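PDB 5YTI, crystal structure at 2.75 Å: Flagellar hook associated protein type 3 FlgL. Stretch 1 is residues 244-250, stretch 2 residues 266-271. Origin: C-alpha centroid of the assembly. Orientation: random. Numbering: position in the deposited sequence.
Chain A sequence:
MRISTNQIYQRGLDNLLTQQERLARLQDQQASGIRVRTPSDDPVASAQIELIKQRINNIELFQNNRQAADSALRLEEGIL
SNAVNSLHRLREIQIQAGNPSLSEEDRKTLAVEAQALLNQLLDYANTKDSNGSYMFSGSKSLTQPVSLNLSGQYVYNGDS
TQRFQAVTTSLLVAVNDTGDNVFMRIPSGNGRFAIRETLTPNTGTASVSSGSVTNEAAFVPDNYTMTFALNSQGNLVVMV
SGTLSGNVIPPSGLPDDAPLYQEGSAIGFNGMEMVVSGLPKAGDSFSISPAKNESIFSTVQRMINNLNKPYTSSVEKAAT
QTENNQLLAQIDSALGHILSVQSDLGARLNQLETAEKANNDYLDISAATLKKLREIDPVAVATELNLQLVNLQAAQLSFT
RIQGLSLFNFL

Stretch 1 244-250: LSGNVIP
Stretch 2, residues 266-271: AIGFNG

How do the two backbones lie relative to each other? Residues 246-249 and 266-269 are strands of one chain whose N-to-C directions differ by 139°, so they run roughly antiparallel but splayed. Their axes come no nearer than 8.1 Å, and the register is set by Val248 CA and Phe269 CA, 7.2 Å apart. That spacing is too wide for a ladder, and no hydrogen bond links the stretches; side chains bridge the gap and bury a modest 214 Å² in all. Val248 (phi/psi -115/-44) departs from extended geometry, Ile249 (-122/103) returns to it, and a cis peptide bond leads into Pro250. In stretch 2, Ile267 (-94/128), Gly268 (-135/138) and Phe269 (-155/155) stay extended.

What does Ile249 do at the apolar end of the contact? Its CA-to-CB bond points toward the other strand. With chi1 at -62° (m) and chi2 at -144°, between wells, the side chain reaches across so that Ile249 CD1 lies 4.3 Å from Ile267 CG2 and 3.8 Å from Gly268 O. Farther back along the same side chain, Ile249 CG1 packs 4.3 Å from Phe269 CB. An aliphatic side chain with a terminal ethyl arm suits this position: its CG1-CD1 arm touches three successive residues. The CA-to-CB bond of Ile267 points sideways, with chi1 -48° and chi2 -56° (both m), yet the residue still offers its CG2 methyl. Gly268 contributes backbone; a CB there would point away.

Why does Phe269 meet Ile249 through CB rather than its ring? The CA-to-CB bond points toward stretch 1, but chi1 of 58° (p) leads the end of the side chain away, and chi2 of -86° sets the turn of the ring. The residue is buried, as suits a large aromatic, and its near methylene supplies the apolar contact.

How is the other end closed? Asn270 follows the strand in a left-handed conformation (26/66), its CA-to-CB bond directed toward stretch 1. Chi1 of -70° (m) and chi2 of -15° carry the amide across, placing Asn270 ND2 3.7 Å from Val248 CG1 and 3.8 Å from Ser245 OG. The CA-to-CB bond of Val248 also points toward stretch 2, with chi1 at -96°, between wells; its CG1 methyl lies against the amide nitrogen. In Ser245 (-98/-7), chi1 -73° (m), the CA-to-CB bond likewise points toward stretch 2, but its hydroxyl and the Asn270 amide nitrogen only touch: both are hydrogen-bonded elsewhere in the structure. Gly246, at 55/-146, takes a positive phi that favours glycine between Ser245 and Asn247 (-79/135), which is out of reach of stretch 2.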

# COMPACT_ATOMS: atom_id res chain seq x y z
N LEU A 244 -13.88 -9.18 15.47
CA LEU A 244 -14.74 -10.06 14.66
C LEU A 244 -14.58 -11.52 15.00
O LEU A 244 -15.48 -12.29 14.76
CB LEU A 244 -14.46 -9.89 13.16
CG LEU A 244 -14.58 -8.46 12.58
CD1 LEU A 244 -13.81 -8.27 11.26
CD2 LEU A 244 -16.05 -8.01 12.43
N SER A 245 -13.44 -11.89 15.57
CA SER A 245 -13.06 -13.30 15.69
C SER A 245 -13.37 -13.84 17.05
O SER A 245 -13.22 -15.03 17.29
CB SER A 245 -11.56 -13.47 15.45
OG SER A 245 -11.24 -13.31 14.09
N GLY A 246 -13.79 -12.96 17.95
CA GLY A 246 -13.90 -13.37 19.34
C GLY A 246 -12.53 -13.88 19.69
O GLY A 246 -11.53 -13.37 19.16
N ASN A 247 -12.47 -14.89 20.54
CA ASN A 247 -11.18 -15.44 21.01
C ASN A 247 -10.56 -16.36 19.97
O ASN A 247 -11.24 -17.24 19.43
CB ASN A 247 -11.33 -16.30 22.26
CG ASN A 247 -12.17 -15.65 23.31
OD1 ASN A 247 -11.67 -14.80 24.03
ND2 ASN A 247 -13.42 -16.10 23.44
N VAL A 248 -9.27 -16.18 19.74
CA VAL A 248 -8.57 -17.08 18.83
C VAL A 248 -7.52 -17.88 19.58
O VAL A 248 -7.47 -19.08 19.38
CB VAL A 248 -8.02 -16.37 17.55
CG1 VAL A 248 -9.00 -16.53 16.38
CG2 VAL A 248 -7.75 -14.90 17.81
N ILE A 249 -6.75 -17.25 20.47
CA ILE A 249 -5.83 -17.97 21.36
C ILE A 249 -6.17 -17.67 22.77
O ILE A 249 -5.80 -16.61 23.24
CB ILE A 249 -4.34 -17.50 21.27
CG1 ILE A 249 -3.75 -17.71 19.88
CG2 ILE A 249 -3.47 -18.21 22.32
CD1 ILE A 249 -2.30 -18.11 19.93
N PRO A 250 -6.83 -18.57 23.46
CA PRO A 250 -7.33 -19.83 22.91
C PRO A 250 -8.78 -19.65 22.55
O PRO A 250 -9.36 -18.63 22.95
CB PRO A 250 -7.20 -20.80 24.09
CG PRO A 250 -7.35 -19.92 25.29
CD PRO A 250 -6.82 -18.56 24.93
N ALA A 266 7.78 -17.82 18.70
CA ALA A 266 6.84 -17.46 17.61
C ALA A 266 5.38 -17.78 17.96
O ALA A 266 4.99 -18.96 18.08
CB ALA A 266 7.25 -18.12 16.29
N ILE A 267 4.61 -16.71 18.12
CA ILE A 267 3.19 -16.74 18.37
C ILE A 267 2.50 -16.62 17.03
O ILE A 267 2.80 -15.73 16.25
CB ILE A 267 2.75 -15.54 19.21
CG1 ILE A 267 3.67 -15.37 20.41
CG2 ILE A 267 1.32 -15.76 19.64
CD1 ILE A 267 3.77 -16.61 21.28
N GLY A 268 1.58 -17.53 16.75
CA GLY A 268 0.91 -17.53 15.47
C GLY A 268 -0.59 -17.72 15.58
O GLY A 268 -1.09 -18.56 16.37
N PHE A 269 -1.28 -16.93 14.77
CA PHE A 269 -2.71 -17.02 14.64
C PHE A 269 -3.19 -16.49 13.29
O PHE A 269 -2.57 -15.63 12.67
CB PHE A 269 -3.42 -16.30 15.81
CG PHE A 269 -3.06 -14.84 15.94
CD1 PHE A 269 -1.95 -14.45 16.64
CD2 PHE A 269 -3.86 -13.86 15.36
CE1 PHE A 269 -1.64 -13.11 16.77
CE2 PHE A 269 -3.53 -12.51 15.44
CZ PHE A 269 -2.42 -12.14 16.16
N ASN A 270 -4.34 -16.99 12.88
CA ASN A 270 -4.98 -16.66 11.61
C ASN A 270 -3.99 -16.19 10.55
O ASN A 270 -3.97 -15.03 10.15
CB ASN A 270 -6.05 -15.59 11.84
CG ASN A 270 -7.24 -16.10 12.59
OD1 ASN A 270 -7.44 -17.31 12.73
ND2 ASN A 270 -8.06 -15.17 13.04
N GLY A 271 -3.14 -17.10 10.14
CA GLY A 271 -2.17 -16.82 9.09
C GLY A 271 -0.98 -15.93 9.40
O GLY A 271 -0.20 -15.67 8.50